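Local coordinates for protein aldehyde dehydrogenase 12 (PDB 6D97) that probably oxidises L-glutamate gamma-semialdehyde with NAD+ as the last enzyme of proline catabolism in plants, at residues Glu148-Leu156 with Asn199-Met210; Asp319-Ala330 with Arg491-Gln499. All coordinates share one frame; numbering follows the deposited sequence.

Contact 1: residues Glu148-Leu156 with Asn199-Met210; sequences EVQVSQKFL and NFPLEIPLLQLM
Helices 148-156 and 203-210 lie side by side and nearly parallel, 13° apart with axes 9.8 Å from each other, and come closest at S152 and E203. E148 reaches beyond the start of the second helix. Its chi1 of -127° lies off the staggered positions, and the extended chain beyond CG brings the carboxylate to the backbone of residues 200-203. E148 OE1 takes two N-H groups: L202 N at 2.8 Å, nearly along the C-O axis, and E203 N at 2.9 Å, on the anti lone pair and almost straight. The E148 side chain runs past the edge of the F200 ring, CD lying 3.4 Å from CD1, with carboxylate and ring planes turned 75° apart. The other oxygen, OE2, forms a salt bridge with K140, which also bonds N199 O. E203 sends its own extended chain back over the first helix, where OE2 lies 3.5 Å from V151 CG1. S152 OG stays on its own helix, giving a bond to E148 O from the face opposite to that used by S152 N; its CB meets L206 CD2, and L202 CD2 packs against the hydroxyl. One turn on, F155 has CG anti to the backbone N, a setting that presents the ring face to L207. L207 CG stands 3.5 Å from the ring centroid, almost over the middle, a CH-pi contact, while M210 CB comes to the ring edge and M210 CG touches L156 CD2. The contact thus changes from polar to apolar along the helices: a buried carboxylate, probably kept charged by K140 and the two N-H groups, fixes the beginning of helix 203-210, which follows the first strand of the NAD-binding Rossmann-type domain, and hydrocarbon packing joins the later turns.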
ATOM      1  N   GLU A 148      30.018   5.920   2.835  1.00 29.55           N
ATOM      2  CA  GLU A 148      29.312   6.582   1.745  1.00 26.30           C
ATOM      3  C   GLU A 148      29.205   5.668   0.532  1.00 26.93           C
ATOM      4  O   GLU A 148      28.145   5.577  -0.096  1.00 31.80           O
ATOM      5  CB  GLU A 148      30.025   7.883   1.373  1.00 33.81           C
ATOM      6  CG  GLU A 148      29.130   9.105   1.370  1.00 40.59           C
ATOM      7  CD  GLU A 148      29.792  10.313   0.738  1.00 36.37           C
ATOM      8  OE1 GLU A 148      29.398  10.687  -0.390  1.00 29.09           O
ATOM      9  OE2 GLU A 148      30.704  10.887   1.374  1.00 30.80           O
ATOM     10  N   VAL A 149      30.290   4.969   0.199  1.00 24.15           N
ATOM     11  CA  VAL A 149      30.257   4.066  -0.944  1.00 29.82           C
ATOM     12  C   VAL A 149      29.365   2.867  -0.654  1.00 35.65           C
ATOM     13  O   VAL A 149      28.651   2.379  -1.538  1.00 34.42           O
ATOM     14  CB  VAL A 149      31.682   3.632  -1.322  1.00 30.94           C
ATOM     15  CG1 VAL A 149      31.680   3.004  -2.699  1.00 27.87           C
ATOM     16  CG2 VAL A 149      32.623   4.821  -1.270  1.00 27.21           C
ATOM     17  N   GLN A 150      29.395   2.369   0.584  1.00 31.04           N
ATOM     18  CA  GLN A 150      28.587   1.208   0.941  1.00 29.60           C
ATOM     19  C   GLN A 150      27.100   1.525   0.846  1.00 31.21           C
ATOM     20  O   GLN A 150      26.317   0.728   0.313  1.00 31.88           O
ATOM     21  CB  GLN A 150      28.955   0.731   2.345  1.00 30.01           C
ATOM     22  CG  GLN A 150      30.253  -0.051   2.404  1.00 39.08           C
ATOM     23  CD  GLN A 150      30.792  -0.188   3.814  1.00 50.15           C
ATOM     24  OE1 GLN A 150      30.524   0.649   4.678  1.00 51.51           O
ATOM     25  NE2 GLN A 150      31.553  -1.252   4.057  1.00 43.40           N
ATOM     26  N   VAL A 151      26.689   2.684   1.368  1.00 33.21           N
ATOM     27  CA  VAL A 151      25.299   3.113   1.229  1.00 32.60           C
ATOM     28  C   VAL A 151      24.921   3.205  -0.242  1.00 30.15           C
ATOM     29  O   VAL A 151      23.862   2.723  -0.663  1.00 28.50           O
ATOM     30  CB  VAL A 151      25.073   4.456   1.947  1.00 32.25           C
ATOM     31  CG1 VAL A 151      23.724   5.044   1.554  1.00 30.86           C
ATOM     32  CG2 VAL A 151      25.167   4.285   3.455  1.00 26.28           C
ATOM     33  N   SER A 152      25.786   3.832  -1.044  1.00 22.22           N
ATOM     34  CA  SER A 152      25.538   3.937  -2.478  1.00 19.03           C
ATOM     35  C   SER A 152      25.399   2.560  -3.113  1.00 21.08           C
ATOM     36  O   SER A 152      24.497   2.328  -3.925  1.00 27.22           O
ATOM     37  CB  SER A 152      26.668   4.724  -3.145  1.00 19.61           C
ATOM     38  OG  SER A 152      26.900   5.946  -2.470  1.00 26.83           O
ATOM     39  N   GLN A 153      26.278   1.627  -2.738  1.00 24.57           N
ATOM     40  CA  GLN A 153      26.252   0.293  -3.329  1.00 21.12           C
ATOM     41  C   GLN A 153      24.964  -0.436  -2.968  1.00 24.33           C
ATOM     42  O   GLN A 153      24.329  -1.064  -3.824  1.00 24.85           O
ATOM     43  CB  GLN A 153      27.483  -0.495  -2.872  1.00 19.64           C
ATOM     44  CG  GLN A 153      27.790  -1.741  -3.685  1.00 29.15           C
ATOM     45  CD  GLN A 153      26.977  -2.938  -3.255  1.00 30.59           C
ATOM     46  OE1 GLN A 153      26.484  -2.999  -2.126  1.00 38.91           O
ATOM     47  NE2 GLN A 153      26.828  -3.902  -4.157  1.00 27.08           N
ATOM     48  N   LYS A 154      24.556  -0.348  -1.697  1.00 27.66           N
ATOM     49  CA  LYS A 154      23.332  -1.007  -1.250  1.00 28.00           C
ATOM     50  C   LYS A 154      22.100  -0.408  -1.917  1.00 28.22           C
ATOM     51  O   LYS A 154      21.180  -1.140  -2.300  1.00 29.82           O
ATOM     52  CB  LYS A 154      23.216  -0.917   0.273  1.00 22.75           C
ATOM     53  CG  LYS A 154      23.936  -2.034   1.017  1.00 42.86           C
ATOM     54  CD  LYS A 154      23.167  -3.343   0.895  1.00 45.21           C
ATOM     55  CE  LYS A 154      23.961  -4.519   1.437  1.00 37.46           C
ATOM     56  NZ  LYS A 154      25.126  -4.854   0.576  1.00 44.96           N
ATOM     57  N   PHE A 155      22.065   0.921  -2.061  1.00 25.34           N
ATOM     58  CA  PHE A 155      20.948   1.580  -2.731  1.00 22.20           C
ATOM     59  C   PHE A 155      20.762   1.038  -4.143  1.00 22.23           C
ATOM     60  O   PHE A 155      19.641   0.719  -4.555  1.00 27.82           O
ATOM     61  CB  PHE A 155      21.181   3.095  -2.743  1.00 22.06           C
ATOM     62  CG  PHE A 155      20.299   3.849  -3.701  1.00 20.60           C
ATOM     63  CD1 PHE A 155      19.071   4.346  -3.293  1.00 23.90           C
ATOM     64  CD2 PHE A 155      20.714   4.085  -5.005  1.00 22.77           C
ATOM     65  CE1 PHE A 155      18.268   5.051  -4.173  1.00 23.79           C
ATOM     66  CE2 PHE A 155      19.918   4.782  -5.889  1.00 21.52           C
ATOM     67  CZ  PHE A 155      18.695   5.270  -5.474  1.00 21.56           C
ATOM     68  N   LEU A 156      21.857   0.920  -4.896  1.00 21.89           N
ATOM     69  CA  LEU A 156      21.777   0.367  -6.244  1.00 22.17           C
ATOM     70  C   LEU A 156      21.294  -1.078  -6.221  1.00 25.69           C
ATOM     71  O   LEU A 156      20.574  -1.514  -7.126  1.00 26.83           O
ATOM     72  CB  LEU A 156      23.138   0.472  -6.933  1.00 18.13           C
ATOM     73  CG  LEU A 156      23.637   1.885  -7.243  1.00 25.69           C
ATOM     74  CD1 LEU A 156      25.072   1.854  -7.759  1.00 25.58           C
ATOM     75  CD2 LEU A 156      22.711   2.574  -8.237  1.00 21.31           C
ATOM     76  N   ASN A 199      29.774  17.896   1.282  1.00 28.47           N
ATOM     77  CA  ASN A 199      30.160  16.997   2.365  1.00 36.49           C
ATOM     78  C   ASN A 199      29.936  15.524   2.034  1.00 40.98           C
ATOM     79  O   ASN A 199      30.638  14.667   2.578  1.00 47.45           O
ATOM     80  CB  ASN A 199      29.432  17.382   3.653  1.00 43.44           C
ATOM     81  CG  ASN A 199      27.929  17.337   3.517  1.00 45.31           C
ATOM     82  OD1 ASN A 199      27.376  17.621   2.456  1.00 40.89           O
ATOM     83  ND2 ASN A 199      27.256  16.978   4.603  1.00 46.52           N
ATOM     84  N   PHE A 200      28.990  15.200   1.152  1.00 30.06           N
ATOM     85  CA  PHE A 200      28.794  13.825   0.687  1.00 31.21           C
ATOM     86  C   PHE A 200      28.926  13.820  -0.829  1.00 37.79           C
ATOM     87  O   PHE A 200      27.922  13.909  -1.554  1.00 30.91           O
ATOM     88  CB  PHE A 200      27.447  13.266   1.143  1.00 30.31           C
ATOM     89  CG  PHE A 200      27.373  12.994   2.623  1.00 33.66           C
ATOM     90  CD1 PHE A 200      27.908  11.830   3.155  1.00 37.28           C
ATOM     91  CD2 PHE A 200      26.776  13.904   3.481  1.00 44.94           C
ATOM     92  CE1 PHE A 200      27.850  11.576   4.513  1.00 43.66           C
ATOM     93  CE2 PHE A 200      26.711  13.655   4.842  1.00 47.84           C
ATOM     94  CZ  PHE A 200      27.250  12.492   5.357  1.00 44.19           C
ATOM     95  N   PRO A 201      30.150  13.705  -1.355  1.00 30.67           N
ATOM     96  CA  PRO A 201      30.357  13.872  -2.802  1.00 21.44           C
ATOM     97  C   PRO A 201      29.793  12.743  -3.650  1.00 30.32           C
ATOM     98  O   PRO A 201      29.737  12.891  -4.878  1.00 30.55           O
ATOM     99  CB  PRO A 201      31.887  13.943  -2.932  1.00 21.95           C
ATOM    100  CG  PRO A 201      32.407  14.159  -1.537  1.00 27.46           C
ATOM    101  CD  PRO A 201      31.416  13.502  -0.634  1.00 24.55           C
ATOM    102  N   LEU A 202      29.385  11.626  -3.052  1.00 24.77           N
ATOM    103  CA  LEU A 202      28.854  10.495  -3.803  1.00 20.14           C
ATOM    104  C   LEU A 202      27.422  10.157  -3.423  1.00 22.16           C
ATOM    105  O   LEU A 202      26.553  10.080  -4.300  1.00 27.79           O
ATOM    106  CB  LEU A 202      29.746   9.261  -3.600  1.00 25.11           C
ATOM    107  CG  LEU A 202      29.268   7.988  -4.303  1.00 29.11           C
ATOM    108  CD1 LEU A 202      29.423   8.132  -5.812  1.00 24.69           C
ATOM    109  CD2 LEU A 202      30.021   6.772  -3.797  1.00 32.02           C
ATOM    110  N   GLU A 203      27.151   9.970  -2.130  1.00 35.00           N
ATOM    111  CA  GLU A 203      25.886   9.385  -1.692  1.00 34.47           C
ATOM    112  C   GLU A 203      24.695  10.248  -2.090  1.00 24.90           C
ATOM    113  O   GLU A 203      23.721   9.749  -2.664  1.00 23.84           O
ATOM    114  CB  GLU A 203      25.911   9.175  -0.178  1.00 34.74           C
ATOM    115  CG  GLU A 203      24.642   8.579   0.397  1.00 36.20           C
ATOM    116  CD  GLU A 203      24.722   8.417   1.902  1.00 47.97           C
ATOM    117  OE1 GLU A 203      25.850   8.338   2.434  1.00 49.74           O
ATOM    118  OE2 GLU A 203      23.662   8.375   2.558  1.00 55.71           O
ATOM    119  N   ILE A 204      24.745  11.540  -1.784  1.00 21.20           N
ATOM    120  CA  ILE A 204      23.606  12.421  -2.042  1.00 19.34           C
ATOM    121  C   ILE A 204      23.377  12.570  -3.544  1.00 23.52           C
ATOM    122  O   ILE A 204      22.265  12.288  -4.014  1.00 27.03           O
ATOM    123  CB  ILE A 204      23.785  13.789  -1.363  1.00 29.53           C
ATOM    124  CG1 ILE A 204      23.804  13.640   0.159  1.00 24.52           C
ATOM    125  CG2 ILE A 204      22.690  14.740  -1.808  1.00 24.70           C
ATOM    126  CD1 ILE A 204      24.117  14.927   0.883  1.00 27.17           C
ATOM    127  N   PRO A 205      24.368  12.996  -4.344  1.00 29.03           N
ATOM    128  CA  PRO A 205      24.092  13.163  -5.783  1.00 27.80           C
ATOM    129  C   PRO A 205      23.734  11.871  -6.501  1.00 29.40           C
ATOM    130  O   PRO A 205      22.839  11.883  -7.354  1.00 24.21           O
ATOM    131  CB  PRO A 205      25.391  13.780  -6.320  1.00 26.35           C
ATOM    132  CG  PRO A 205      26.419  13.476  -5.301  1.00 20.25           C
ATOM    133  CD  PRO A 205      25.726  13.460  -3.998  1.00 23.24           C
ATOM    134  N   LEU A 206      24.396  10.753  -6.182  1.00 23.94           N
ATOM    135  CA  LEU A 206      24.094   9.502  -6.877  1.00 18.67           C
ATOM    136  C   LEU A 206      22.664   9.049  -6.614  1.00 25.74           C
ATOM    137  O   LEU A 206      21.955   8.639  -7.540  1.00 23.16           O
ATOM    138  CB  LEU A 206      25.077   8.405  -6.466  1.00 21.63           C
ATOM    139  CG  LEU A 206      24.733   6.994  -6.956  1.00 22.98           C
ATOM    140  CD1 LEU A 206      24.831   6.912  -8.471  1.00 20.86           C
ATOM    141  CD2 LEU A 206      25.611   5.938  -6.301  1.00 21.86           C
ATOM    142  N   LEU A 207      22.223   9.120  -5.355  1.00 21.60           N
ATOM    143  CA  LEU A 207      20.904   8.600  -5.002  1.00 19.75           C
ATOM    144  C   LEU A 207      19.789   9.459  -5.586  1.00 23.85           C
ATOM    145  O   LEU A 207      18.750   8.933  -6.002  1.00 18.17           O
ATOM    146  CB  LEU A 207      20.770   8.499  -3.483  1.00 18.81           C
ATOM    147  CG  LEU A 207      21.159   7.167  -2.834  1.00 20.59           C
ATOM    148  CD1 LEU A 207      22.576   6.755  -3.193  1.00 21.23           C
ATOM    149  CD2 LEU A 207      20.986   7.228  -1.322  1.00 28.31           C
ATOM    150  N   GLN A 208      19.980  10.781  -5.629  1.00 24.20           N
ATOM    151  CA  GLN A 208      18.979  11.638  -6.256  1.00 16.87           C
ATOM    152  C   GLN A 208      19.048  11.541  -7.775  1.00 20.09           C
ATOM    153  O   GLN A 208      18.015  11.613  -8.453  1.00 17.03           O
ATOM    154  CB  GLN A 208      19.151  13.089  -5.795  1.00 17.13           C
ATOM    155  CG  GLN A 208      19.043  13.297  -4.288  1.00 28.62           C
ATOM    156  CD  GLN A 208      17.616  13.217  -3.768  1.00 31.52           C
ATOM    157  OE1 GLN A 208      16.691  12.853  -4.497  1.00 26.86           O
ATOM    158  NE2 GLN A 208      17.430  13.565  -2.497  1.00 25.25           N
ATOM    159  N   LEU A 209      20.256  11.381  -8.327  1.00 23.15           N
ATOM    160  CA  LEU A 209      20.402  11.218  -9.772  1.00 20.31           C
ATOM    161  C   LEU A 209      19.659   9.983 -10.261  1.00 23.56           C
ATOM    162  O   LEU A 209      18.883  10.053 -11.222  1.00 24.13           O
ATOM    163  CB  LEU A 209      21.880  11.130 -10.152  1.00 20.32           C
ATOM    164  CG  LEU A 209      22.170  10.724 -11.596  1.00 28.62           C
ATOM    165  CD1 LEU A 209      21.733  11.835 -12.538  1.00 27.95           C
ATOM    166  CD2 LEU A 209      23.645  10.406 -11.778  1.00 21.51           C
ATOM    167  N   MET A 210      19.880   8.838  -9.604  1.00 22.80           N
ATOM    168  CA  MET A 210      19.208   7.611 -10.022  1.00 27.59           C
ATOM    169  C   MET A 210      17.707   7.703  -9.794  1.00 23.16           C
ATOM    170  O   MET A 210      16.924   7.246 -10.634  1.00 21.01           O
ATOM    171  CB  MET A 210      19.791   6.399  -9.294  1.00 25.20           C
ATOM    172  CG  MET A 210      21.286   6.215  -9.518  1.00 30.00           C
ATOM    173  SD  MET A 210      21.748   6.168 -11.267  1.00 27.88           S
ATOM    174  CE  MET A 210      20.813   4.749 -11.839  1.00 27.13           C
TER

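Contact 2: residues Asp319-Ala330 with Arg491-Gln499; sequences DAYACSGQKCSA and RARTTGAPQ
D319, in the last turn of helix 309-321, grips the loop at T494 and T495 with both carboxylate oxygens. D319 OD1 receives T495 OG1 at 2.7 Å, almost head-on to the C-O bond, and T495 N at 3.2 Å from above the carboxylate plane; D319 OD2 takes T494 N at 3.0 Å, likewise from above the plane, and forms a salt bridge with K300. A leucine in place of D319 would probably leave the N-H groups of T494 and T495, the T495 hydroxyl and the K300 ammonium without this acceptor and let the loop shift. Further on, K327 extends across T495, CD lying 4.1 Å from CB. Its NZ bonds Q144 and a water, which in turn donates to T495 OG1 at 2.6 Å. C328, in the GQKCS sequence and probably the catalytic nucleophile as in relatives, lies in the type I turn from K327 to A330. S329 O accepts T494 OG1 at 2.9 Å in the carbonyl plane, an approach set by the threonine chi1 of 69°; T495 CG2 packs against S329 and A330 CA. R493 turns away from this site, and its NH2 bonds G496 O, bracing the loop from within. The chemistry is a polar clasp: one probably ionised aspartate and two threonine hydroxyls, one bridged to a lysine by water, tie the end of helix 309-321 and the cysteine-bearing loop after it to the chain that follows strand 485-488.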
ATOM      1  N   ASP A 319      28.345  11.177  16.626  1.00 32.95           N
ATOM      2  CA  ASP A 319      27.313  12.059  16.091  1.00 34.07           C
ATOM      3  C   ASP A 319      27.835  13.479  15.942  1.00 31.81           C
ATOM      4  O   ASP A 319      27.602  14.135  14.921  1.00 30.06           O
ATOM      5  CB  ASP A 319      26.077  12.043  16.989  1.00 35.40           C
ATOM      6  CG  ASP A 319      25.188  10.848  16.733  1.00 34.63           C
ATOM      7  OD1 ASP A 319      25.274  10.259  15.635  1.00 33.14           O
ATOM      8  OD2 ASP A 319      24.395  10.509  17.634  1.00 37.51           O
ATOM      9  N   ALA A 320      28.556  13.969  16.948  1.00 25.48           N
ATOM     10  CA  ALA A 320      28.967  15.365  16.943  1.00 25.68           C
ATOM     11  C   ALA A 320      30.204  15.607  16.089  1.00 28.00           C
ATOM     12  O   ALA A 320      30.345  16.690  15.510  1.00 33.26           O
ATOM     13  CB  ALA A 320      29.218  15.844  18.373  1.00 25.94           C
ATOM     14  N   TYR A 321      31.102  14.626  15.977  1.00 25.89           N
ATOM     15  CA  TYR A 321      32.456  14.922  15.533  1.00 26.01           C
ATOM     16  C   TYR A 321      32.980  14.080  14.380  1.00 30.13           C
ATOM     17  O   TYR A 321      34.030  14.434  13.831  1.00 31.10           O
ATOM     18  CB  TYR A 321      33.424  14.804  16.717  1.00 26.29           C
ATOM     19  CG  TYR A 321      33.079  15.776  17.814  1.00 30.30           C
ATOM     20  CD1 TYR A 321      32.806  17.107  17.518  1.00 26.99           C
ATOM     21  CD2 TYR A 321      32.998  15.360  19.137  1.00 27.67           C
ATOM     22  CE1 TYR A 321      32.481  18.001  18.510  1.00 35.06           C
ATOM     23  CE2 TYR A 321      32.670  16.247  20.139  1.00 31.19           C
ATOM     24  CZ  TYR A 321      32.414  17.567  19.820  1.00 35.14           C
ATOM     25  OH  TYR A 321      32.086  18.459  20.811  1.00 39.72           O
ATOM     26  N   ALA A 322      32.312  12.994  13.995  1.00 31.36           N
ATOM     27  CA  ALA A 322      32.688  12.315  12.762  1.00 35.34           C
ATOM     28  C   ALA A 322      32.594  13.294  11.600  1.00 32.24           C
ATOM     29  O   ALA A 322      31.698  14.141  11.557  1.00 33.24           O
ATOM     30  CB  ALA A 322      31.794  11.100  12.510  1.00 36.68           C
ATOM     31  N   CYS A 323      33.544  13.192  10.671  1.00 37.89           N
ATOM     32  CA  CYS A 323      33.700  14.151   9.580  1.00 33.46           C
ATOM     33  C   CYS A 323      33.879  15.576  10.091  1.00 30.30           C
ATOM     34  O   CYS A 323      33.570  16.530   9.373  1.00 26.77           O
ATOM     35  CB  CYS A 323      32.516  14.097   8.606  1.00 39.34           C
ATOM     36  SG  CYS A 323      32.142  12.440   7.983  1.00 31.72           S
ATOM     37  N   SER A 324      34.360  15.730  11.329  1.00 27.91           N
ATOM     38  CA  SER A 324      34.479  17.038  11.978  1.00 34.76           C
ATOM     39  C   SER A 324      33.143  17.775  11.977  1.00 35.68           C
ATOM     40  O   SER A 324      33.072  18.981  11.735  1.00 32.31           O
ATOM     41  CB  SER A 324      35.573  17.882  11.320  1.00 33.56           C
ATOM     42  OG  SER A 324      36.718  17.098  11.037  1.00 38.85           O
ATOM     43  N   GLY A 325      32.066  17.030  12.226  1.00 29.08           N
ATOM     44  CA  GLY A 325      30.734  17.592  12.314  1.00 27.34           C
ATOM     45  C   GLY A 325      30.116  18.011  11.001  1.00 33.13           C
ATOM     46  O   GLY A 325      29.003  18.552  11.006  1.00 28.75           O
ATOM     47  N   GLN A 326      30.785  17.774   9.874  1.00 33.44           N
ATOM     48  CA  GLN A 326      30.287  18.226   8.577  1.00 32.64           C
ATOM     49  C   GLN A 326      29.273  17.230   8.006  1.00 34.15           C
ATOM     50  O   GLN A 326      29.439  16.658   6.930  1.00 39.18           O
ATOM     51  CB  GLN A 326      31.452  18.460   7.626  1.00 33.12           C
ATOM     52  CG  GLN A 326      32.380  19.575   8.090  1.00 29.42           C
ATOM     53  CD  GLN A 326      33.629  19.676   7.252  1.00 30.30           C
ATOM     54  OE1 GLN A 326      33.782  20.603   6.455  1.00 31.94           O
ATOM     55  NE2 GLN A 326      34.533  18.716   7.422  1.00 24.50           N
ATOM     56  N   LYS A 327      28.198  17.036   8.767  1.00 35.85           N
ATOM     57  CA  LYS A 327      27.029  16.283   8.337  1.00 26.05           C
ATOM     58  C   LYS A 327      25.791  17.128   8.595  1.00 34.01           C
ATOM     59  O   LYS A 327      25.680  17.758   9.650  1.00 28.48           O
ATOM     60  CB  LYS A 327      26.915  14.950   9.086  1.00 24.21           C
ATOM     61  CG  LYS A 327      28.119  14.038   8.931  1.00 30.37           C
ATOM     62  CD  LYS A 327      27.913  12.728   9.677  1.00 29.88           C
ATOM     63  CE  LYS A 327      28.817  11.636   9.132  1.00 34.70           C
ATOM     64  NZ  LYS A 327      28.725  10.390   9.928  1.00 39.56           N
ATOM     65  N   CYS A 328      24.856  17.147   7.640  1.00 34.52           N
ATOM     66  CA  CYS A 328      23.594  17.826   7.915  1.00 38.16           C
ATOM     67  C   CYS A 328      22.847  17.189   9.076  1.00 31.24           C
ATOM     68  O   CYS A 328      21.890  17.790   9.576  1.00 39.23           O
ATOM     69  CB  CYS A 328      22.692  17.843   6.678  1.00 48.39           C
ATOM     70  SG  CYS A 328      23.347  16.938   5.259  1.00 63.74           S
ATOM     71  N   SER A 329      23.265  16.000   9.513  1.00 33.47           N
ATOM     72  CA  SER A 329      22.639  15.265  10.602  1.00 35.33           C
ATOM     73  C   SER A 329      23.430  15.326  11.903  1.00 32.89           C
ATOM     74  O   SER A 329      23.040  14.676  12.877  1.00 40.63           O
ATOM     75  CB  SER A 329      22.439  13.800  10.194  1.00 32.31           C
ATOM     76  OG  SER A 329      23.670  13.183   9.849  1.00 37.38           O
ATOM     77  N   ALA A 330      24.510  16.103  11.951  1.00 26.80           N
ATOM     78  CA  ALA A 330      25.417  16.061  13.090  1.00 30.47           C
ATOM     79  C   ALA A 330      24.764  16.629  14.347  1.00 25.91           C
ATOM     80  O   ALA A 330      23.932  17.541  14.295  1.00 25.70           O
ATOM     81  CB  ALA A 330      26.705  16.822  12.775  1.00 32.55           C
ATOM     82  N   ARG A 491      19.955   3.415  22.122  1.00 24.41           N
ATOM     83  CA  ARG A 491      20.958   3.433  21.067  1.00 30.33           C
ATOM     84  C   ARG A 491      20.675   4.501  20.018  1.00 33.64           C
ATOM     85  O   ARG A 491      21.221   4.434  18.911  1.00 37.28           O
ATOM     86  CB  ARG A 491      21.055   2.053  20.409  1.00 26.30           C
ATOM     87  CG  ARG A 491      21.482   0.948  21.368  1.00 30.59           C
ATOM     88  CD  ARG A 491      21.534  -0.410  20.686  1.00 33.57           C
ATOM     89  NE  ARG A 491      22.582  -0.488  19.672  1.00 30.81           N
ATOM     90  CZ  ARG A 491      22.883  -1.592  18.997  1.00 31.80           C
ATOM     91  NH1 ARG A 491      22.216  -2.716  19.226  1.00 35.40           N
ATOM     92  NH2 ARG A 491      23.852  -1.572  18.092  1.00 34.52           N
ATOM     93  N   ALA A 492      19.838   5.486  20.346  1.00 25.46           N
ATOM     94  CA  ALA A 492      19.474   6.512  19.379  1.00 24.27           C
ATOM     95  C   ALA A 492      20.677   7.376  19.020  1.00 32.93           C
ATOM     96  O   ALA A 492      21.530   7.674  19.861  1.00 34.42           O
ATOM     97  CB  ALA A 492      18.343   7.387  19.928  1.00 24.63           C
ATOM     98  N   ARG A 493      20.730   7.775  17.753  1.00 35.16           N
ATOM     99  CA  ARG A 493      21.789   8.602  17.199  1.00 25.00           C
ATOM    100  C   ARG A 493      21.155   9.718  16.379  1.00 34.85           C
ATOM    101  O   ARG A 493      19.948   9.724  16.135  1.00 32.49           O
ATOM    102  CB  ARG A 493      22.733   7.763  16.327  1.00 24.77           C
ATOM    103  CG  ARG A 493      22.037   7.101  15.136  1.00 29.07           C
ATOM    104  CD  ARG A 493      22.865   5.975  14.539  1.00 28.91           C
ATOM    105  NE  ARG A 493      22.482   5.710  13.155  1.00 36.66           N
ATOM    106  CZ  ARG A 493      21.531   4.858  12.787  1.00 35.52           C
ATOM    107  NH1 ARG A 493      20.862   4.170  13.702  1.00 27.02           N
ATOM    108  NH2 ARG A 493      21.253   4.693  11.500  1.00 29.40           N
ATOM    109  N   THR A 494      21.975  10.677  15.949  1.00 36.49           N
ATOM    110  CA  THR A 494      21.494  11.694  15.024  1.00 33.18           C
ATOM    111  C   THR A 494      21.999  11.497  13.602  1.00 32.62           C
ATOM    112  O   THR A 494      21.367  11.998  12.666  1.00 32.36           O
ATOM    113  CB  THR A 494      21.890  13.101  15.495  1.00 29.01           C
ATOM    114  OG1 THR A 494      23.308  13.272  15.381  1.00 26.54           O
ATOM    115  CG2 THR A 494      21.470  13.319  16.936  1.00 30.58           C
ATOM    116  N   THR A 495      23.099  10.774  13.415  1.00 31.58           N
ATOM    117  CA  THR A 495      23.744  10.644  12.115  1.00 36.45           C
ATOM    118  C   THR A 495      23.648   9.216  11.591  1.00 42.49           C
ATOM    119  O   THR A 495      23.285   8.280  12.307  1.00 43.18           O
ATOM    120  CB  THR A 495      25.215  11.063  12.200  1.00 31.68           C
ATOM    121  OG1 THR A 495      25.939  10.118  12.998  1.00 31.05           O
ATOM    122  CG2 THR A 495      25.337  12.428  12.832  1.00 31.05           C
ATOM    123  N   GLY A 496      23.982   9.067  10.315  1.00 41.37           N
ATOM    124  CA  GLY A 496      24.137   7.751   9.726  1.00 36.74           C
ATOM    125  C   GLY A 496      22.859   7.108   9.241  1.00 37.86           C
ATOM    126  O   GLY A 496      22.672   5.900   9.424  1.00 42.46           O
ATOM    127  N   ALA A 497      21.968   7.878   8.635  1.00 40.29           N
ATOM    128  CA  ALA A 497      20.747   7.310   8.078  1.00 37.86           C
ATOM    129  C   ALA A 497      21.082   6.497   6.836  1.00 37.41           C
ATOM    130  O   ALA A 497      21.595   7.059   5.860  1.00 33.17           O
ATOM    131  CB  ALA A 497      19.750   8.411   7.737  1.00 37.71           C
ATOM    132  N   PRO A 498      20.838   5.188   6.828  1.00 36.74           N
ATOM    133  CA  PRO A 498      21.183   4.384   5.651  1.00 37.22           C
ATOM    134  C   PRO A 498      20.055   4.358   4.633  1.00 29.85           C
ATOM    135  O   PRO A 498      19.029   5.023   4.805  1.00 30.37           O
ATOM    136  CB  PRO A 498      21.453   3.001   6.251  1.00 27.58           C
ATOM    137  CG  PRO A 498      20.545   2.947   7.445  1.00 35.93           C
ATOM    138  CD  PRO A 498      20.344   4.359   7.941  1.00 32.84           C
ATOM    139  N   GLN A 499      20.231   3.579   3.566  1.00 27.81           N
ATOM    140  CA  GLN A 499      19.272   3.593   2.470  1.00 25.61           C
ATOM    141  C   GLN A 499      18.001   2.812   2.773  1.00 24.02           C
ATOM    142  O   GLN A 499      17.048   2.896   1.992  1.00 33.07           O
ATOM    143  CB  GLN A 499      19.921   3.033   1.206  1.00 18.42           C
ATOM    144  CG  GLN A 499      20.057   1.515   1.202  1.00 17.28           C
ATOM    145  CD  GLN A 499      20.983   0.987   2.292  1.00 31.52           C
ATOM    146  OE1 GLN A 499      22.038   1.561   2.564  1.00 37.21           O
ATOM    147  NE2 GLN A 499      20.584  -0.110   2.922  1.00 30.16           N
TER
HETATM  148  O   HOH W   1      28.427  10.624  12.722  1.00 34.48           O

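Overall arrangement
Both contacts are largely buried, their centres about 16 Å apart, but they hold different parts of the fold. Contact 1 pairs helix 142-157 with helix 203-214, which follows the first strand of the NAD-binding sheet, and combines a carboxylate that holds two N-H groups at one end with apolar packing along the later turns; contact 2 joins loops of the domain that carries the family's cysteine sequence, mainly through hydrogen bonds, and edges toward the subunit interface, where R491 bonds to the backbone of a neighbouring subunit. They meet directly: Q499 packs on K154 and V151, and N199, near bound NAD, probably bonds Q326 O through ND2, so meeting the loop that carries C328. Helix 142-157 serves both, since its Q144 binds K327.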